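Tailspike protein (Acinetobacter phage vB_ApiP_P1, PDB 6E1R) probably recognises and hydrolyses capsular polysaccharide on the surface of its Acinetobacter host, acting as the trimeric receptor-binding spike of the phage tail. Local coordinates at residues K21-V35 against I60-K72. Numbering follows the deposited sequence.
Sequences KVELEGLSGSDGQVV and INNGVTVINGWVK
The indole of W70 lies against L24 and V35, whose methyls share one of its faces: L24 CD1 sits 3.9 Å from the centroid of the W70 five-membered ring, a CH-pi contact, and V35 CG1 over the benzo side. With W70 CG beside its backbone N (chi1 -63°), the indole turns toward 21-35. The backbone oxygens of L27 and Q33 lie at the indole edge, as does I67 O. L27 O, in the ring plane, accepts a nearly straight bond from W70 NE1 (3.1 Å, 170°), which stands above the L27 carbonyl plane; the bond satisfies the ring's one polar atom and helps hold the indole's rotation. The L27 side chain crosses the indole at about a right angle, CD2 near W70 CZ2. N68 ND2 donates to E25 O (3.2 Å), tying the I67–W70 type I' turn to helix 21-25. I67 CD1 packs on K21 CG at 3.6 Å. E25 OE1 takes a weak bond from N61 ND2, carboxylate and amide planes almost perpendicular, and a long salt bridge from K21. Helix 21-25 packs on hairpin 66-72 in the domain opening this tailspike fragment, ahead of the beta-helix, where strand 49-53 separates strands 34-37 and 70-72 and contributes F51 and Y53 around W70.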
loop_
_atom_site.group_PDB
_atom_site.type_symbol
_atom_site.label_atom_id
_atom_site.label_comp_id
_atom_site.label_asym_id
_atom_site.label_seq_id
_atom_site.Cartn_x
_atom_site.Cartn_y
_atom_site.Cartn_z
ATOM N N LYS A 21 -42.313 18.814 -26.374
ATOM C CA LYS A 21 -41.501 19.040 -27.565
ATOM C C LYS A 21 -42.356 19.082 -28.823
ATOM O O LYS A 21 -42.045 19.830 -29.757
ATOM C CB LYS A 21 -40.428 17.954 -27.675
ATOM C CG LYS A 21 -39.525 18.063 -28.893
ATOM C CD LYS A 21 -39.819 16.961 -29.900
ATOM C CE LYS A 21 -38.845 17.004 -31.067
ATOM N NZ LYS A 21 -39.034 15.852 -31.993
ATOM N N VAL A 22 -43.431 18.292 -28.868
ATOM C CA VAL A 22 -44.305 18.294 -30.036
ATOM C C VAL A 22 -44.978 19.649 -30.203
ATOM O O VAL A 22 -45.222 20.095 -31.331
ATOM C CB VAL A 22 -45.342 17.158 -29.928
ATOM C CG1 VAL A 22 -46.111 17.008 -31.233
ATOM C CG2 VAL A 22 -44.660 15.852 -29.550
ATOM N N GLU A 23 -45.282 20.329 -29.095
ATOM C CA GLU A 23 -45.857 21.666 -29.180
ATOM C C GLU A 23 -44.823 22.721 -29.551
ATOM O O GLU A 23 -45.198 23.798 -30.027
ATOM C CB GLU A 23 -46.537 22.041 -27.859
ATOM C CG GLU A 23 -47.488 23.227 -27.976
ATOM C CD GLU A 23 -48.239 23.515 -26.692
ATOM O OE1 GLU A 23 -48.538 22.558 -25.950
ATOM O OE2 GLU A 23 -48.527 24.700 -26.422
ATOM N N LEU A 24 -43.535 22.435 -29.361
ATOM C CA LEU A 24 -42.504 23.402 -29.716
ATOM C C LEU A 24 -42.203 23.377 -31.208
ATOM O O LEU A 24 -42.039 24.434 -31.828
ATOM C CB LEU A 24 -41.228 23.133 -28.918
ATOM C CG LEU A 24 -40.094 24.134 -29.150
ATOM C CD1 LEU A 24 -40.441 25.478 -28.534
ATOM C CD2 LEU A 24 -38.777 23.606 -28.597
ATOM N N GLU A 25 -42.126 22.183 -31.799
ATOM C CA GLU A 25 -41.773 22.078 -33.210
ATOM C C GLU A 25 -42.869 22.648 -34.104
ATOM O O GLU A 25 -42.578 23.280 -35.126
ATOM C CB GLU A 25 -41.475 20.618 -33.558
ATOM C CG GLU A 25 -42.527 19.621 -33.094
ATOM C CD GLU A 25 -42.094 18.179 -33.298
ATOM O OE1 GLU A 25 -40.980 17.955 -33.817
ATOM O OE2 GLU A 25 -42.872 17.270 -32.941
ATOM N N GLY A 26 -44.137 22.429 -33.743
ATOM C CA GLY A 26 -45.232 23.019 -34.491
ATOM C C GLY A 26 -45.445 24.499 -34.249
ATOM O O GLY A 26 -46.166 25.141 -35.020
ATOM N N LEU A 27 -44.845 25.052 -33.198
ATOM C CA LEU A 27 -45.022 26.461 -32.871
ATOM C C LEU A 27 -44.075 27.322 -33.702
ATOM O O LEU A 27 -42.880 27.029 -33.804
ATOM C CB LEU A 27 -44.803 26.681 -31.372
ATOM C CG LEU A 27 -45.047 28.069 -30.774
ATOM C CD1 LEU A 27 -45.635 27.943 -29.380
ATOM C CD2 LEU A 27 -43.759 28.855 -30.707
ATOM N N SER A 28 -44.614 28.389 -34.289
ATOM C CA SER A 28 -43.858 29.296 -35.140
ATOM C C SER A 28 -43.445 30.544 -34.368
ATOM O O SER A 28 -44.112 30.958 -33.417
ATOM C CB SER A 28 -44.683 29.697 -36.365
ATOM O OG SER A 28 -43.911 30.458 -37.277
ATOM N N GLY A 29 -42.333 31.144 -34.790
ATOM C CA GLY A 29 -41.815 32.312 -34.106
ATOM C C GLY A 29 -40.931 33.154 -35.001
ATOM O O GLY A 29 -40.737 32.859 -36.183
ATOM N N SER A 30 -40.397 34.221 -34.413
ATOM C CA SER A 30 -39.500 35.151 -35.084
ATOM C C SER A 30 -38.173 35.214 -34.336
ATOM O O SER A 30 -38.026 34.669 -33.240
ATOM C CB SER A 30 -40.125 36.549 -35.178
ATOM O OG SER A 30 -41.395 36.501 -35.805
ATOM N N ASP A 31 -37.205 35.908 -34.936
ATOM C CA ASP A 31 -35.862 35.966 -34.371
ATOM C C ASP A 31 -35.870 36.617 -32.995
ATOM O O ASP A 31 -36.579 37.597 -32.754
ATOM C CB ASP A 31 -34.922 36.736 -35.301
ATOM C CG ASP A 31 -34.448 35.904 -36.474
ATOM O OD1 ASP A 31 -34.290 34.677 -36.304
ATOM O OD2 ASP A 31 -34.228 36.477 -37.561
ATOM N N GLY A 32 -35.072 36.057 -32.086
ATOM C CA GLY A 32 -34.926 36.595 -30.754
ATOM C C GLY A 32 -36.006 36.203 -29.772
ATOM O O GLY A 32 -35.820 36.400 -28.564
ATOM N N GLN A 33 -37.124 35.653 -30.239
ATOM C CA GLN A 33 -38.210 35.302 -29.336
ATOM C C GLN A 33 -37.806 34.129 -28.454
ATOM O O GLN A 33 -37.187 33.166 -28.913
ATOM C CB GLN A 33 -39.473 34.959 -30.125
ATOM C CG GLN A 33 -40.067 36.133 -30.883
ATOM C CD GLN A 33 -41.410 35.804 -31.504
ATOM O OE1 GLN A 33 -41.650 34.676 -31.932
ATOM N NE2 GLN A 33 -42.296 36.792 -31.556
ATOM N N VAL A 34 -38.167 34.214 -27.177
ATOM C CA VAL A 34 -37.814 33.205 -26.190
ATOM C C VAL A 34 -39.098 32.585 -25.658
ATOM O O VAL A 34 -40.084 33.288 -25.413
ATOM C CB VAL A 34 -36.956 33.807 -25.054
ATOM C CG1 VAL A 34 -37.376 33.279 -23.693
ATOM C CG2 VAL A 34 -35.485 33.532 -25.311
ATOM N N VAL A 35 -39.083 31.263 -25.490
ATOM C CA VAL A 35 -40.228 30.514 -24.992
ATOM C C VAL A 35 -39.761 29.626 -23.844
ATOM O O VAL A 35 -38.582 29.292 -23.725
ATOM C CB VAL A 35 -40.884 29.671 -26.113
ATOM C CG1 VAL A 35 -39.991 28.498 -26.496
ATOM C CG2 VAL A 35 -42.276 29.198 -25.717
ATOM N N ILE A 60 -34.105 23.250 -39.216
ATOM C CA ILE A 60 -33.252 22.309 -38.499
ATOM C C ILE A 60 -33.989 21.807 -37.265
ATOM O O ILE A 60 -34.534 22.603 -36.491
ATOM C CB ILE A 60 -31.916 22.965 -38.113
ATOM C CG1 ILE A 60 -31.115 23.295 -39.371
ATOM C CG2 ILE A 60 -31.117 22.061 -37.186
ATOM C CD1 ILE A 60 -30.825 22.088 -40.220
ATOM N N ASN A 61 -33.994 20.486 -37.070
ATOM C CA ASN A 61 -34.689 19.881 -35.932
ATOM C C ASN A 61 -33.987 18.557 -35.618
ATOM O O ASN A 61 -34.362 17.503 -36.134
ATOM C CB ASN A 61 -36.168 19.686 -36.233
ATOM C CG ASN A 61 -36.907 18.975 -35.112
ATOM O OD1 ASN A 61 -36.430 18.905 -33.979
ATOM N ND2 ASN A 61 -38.090 18.457 -35.423
ATOM N N ASN A 62 -32.962 18.633 -34.768
ATOM C CA ASN A 62 -32.232 17.449 -34.330
ATOM C C ASN A 62 -32.849 16.783 -33.108
ATOM O O ASN A 62 -32.422 15.683 -32.741
ATOM C CB ASN A 62 -30.767 17.804 -34.036
ATOM C CG ASN A 62 -30.623 18.986 -33.090
ATOM O OD1 ASN A 62 -31.390 19.139 -32.140
ATOM N ND2 ASN A 62 -29.627 19.827 -33.349
ATOM N N GLY A 63 -33.829 17.417 -32.467
ATOM C CA GLY A 63 -34.524 16.824 -31.347
ATOM C C GLY A 63 -33.966 17.159 -29.982
ATOM O O GLY A 63 -34.561 16.756 -28.973
ATOM N N VAL A 64 -32.845 17.877 -29.910
ATOM C CA VAL A 64 -32.224 18.201 -28.631
ATOM C C VAL A 64 -31.912 19.691 -28.567
ATOM O O VAL A 64 -32.571 20.443 -27.841
ATOM C CB VAL A 64 -30.948 17.369 -28.402
ATOM C CG1 VAL A 64 -30.310 17.733 -27.069
ATOM C CG2 VAL A 64 -31.258 15.882 -28.455
ATOM N N THR A 65 -30.896 20.123 -29.316
ATOM C CA THR A 65 -30.432 21.502 -29.218
ATOM C C THR A 65 -31.275 22.454 -30.061
ATOM O O THR A 65 -31.616 23.548 -29.602
ATOM C CB THR A 65 -28.959 21.594 -29.619
ATOM O OG1 THR A 65 -28.769 20.991 -30.904
ATOM C CG2 THR A 65 -28.083 20.888 -28.593
ATOM N N VAL A 66 -31.619 22.064 -31.287
ATOM C CA VAL A 66 -32.409 22.892 -32.192
ATOM C C VAL A 66 -33.636 22.102 -32.621
ATOM O O VAL A 66 -33.515 20.967 -33.097
ATOM C CB VAL A 66 -31.595 23.345 -33.419
ATOM C CG1 VAL A 66 -31.949 24.777 -33.789
ATOM C CG2 VAL A 66 -30.106 23.220 -33.150
ATOM N N ILE A 67 -34.814 22.704 -32.453
ATOM C CA ILE A 67 -36.089 22.061 -32.773
ATOM C C ILE A 67 -36.870 23.037 -33.651
ATOM O O ILE A 67 -37.571 23.923 -33.151
ATOM C CB ILE A 67 -36.884 21.676 -31.522
ATOM C CG1 ILE A 67 -36.097 20.658 -30.691
ATOM C CG2 ILE A 67 -38.235 21.094 -31.902
ATOM C CD1 ILE A 67 -36.736 20.323 -29.364
ATOM N N ASN A 68 -36.749 22.879 -34.971
ATOM C CA ASN A 68 -37.443 23.717 -35.954
ATOM C C ASN A 68 -37.219 25.205 -35.687
ATOM O O ASN A 68 -38.151 26.011 -35.674
ATOM C CB ASN A 68 -38.935 23.385 -36.003
ATOM C CG ASN A 68 -39.224 22.113 -36.778
ATOM O OD1 ASN A 68 -38.426 21.687 -37.614
ATOM N ND2 ASN A 68 -40.371 21.503 -36.510
ATOM N N GLY A 69 -35.955 25.566 -35.474
ATOM C CA GLY A 69 -35.554 26.938 -35.269
ATOM C C GLY A 69 -35.383 27.341 -33.820
ATOM O O GLY A 69 -34.739 28.359 -33.547
ATOM N N TRP A 70 -35.942 26.574 -32.888
ATOM C CA TRP A 70 -35.834 26.878 -31.467
ATOM C C TRP A 70 -34.566 26.235 -30.924
ATOM O O TRP A 70 -34.460 25.005 -30.867
ATOM C CB TRP A 70 -37.076 26.395 -30.723
ATOM C CG TRP A 70 -38.311 27.088 -31.192
ATOM C CD1 TRP A 70 -39.243 26.610 -32.066
ATOM C CD2 TRP A 70 -38.733 28.410 -30.837
ATOM N NE1 TRP A 70 -40.228 27.548 -32.264
ATOM C CE2 TRP A 70 -39.937 28.661 -31.520
ATOM C CE3 TRP A 70 -38.212 29.400 -30.000
ATOM C CZ2 TRP A 70 -40.625 29.864 -31.396
ATOM C CZ3 TRP A 70 -38.899 30.590 -29.874
ATOM C CH2 TRP A 70 -40.093 30.813 -30.568
ATOM N N VAL A 71 -33.609 27.063 -30.517
ATOM C CA VAL A 71 -32.325 26.583 -30.021
ATOM C C VAL A 71 -32.383 26.470 -28.505
ATOM O O VAL A 71 -32.855 27.385 -27.818
ATOM C CB VAL A 71 -31.174 27.501 -30.466
ATOM C CG1 VAL A 71 -29.998 26.667 -30.946
ATOM C CG2 VAL A 71 -31.626 28.427 -31.579
ATOM N N LYS A 72 -31.907 25.340 -27.987
ATOM C CA LYS A 72 -31.864 25.114 -26.549
ATOM C C LYS A 72 -30.934 26.121 -25.885
ATOM O O LYS A 72 -29.807 26.336 -26.340
ATOM C CB LYS A 72 -31.399 23.685 -26.268
ATOM C CG LYS A 72 -31.591 23.217 -24.840
ATOM C CD LYS A 72 -31.080 21.794 -24.669
ATOM C CE LYS A 72 -31.388 21.252 -23.283
ATOM N NZ LYS A 72 -32.847 21.280 -22.991
#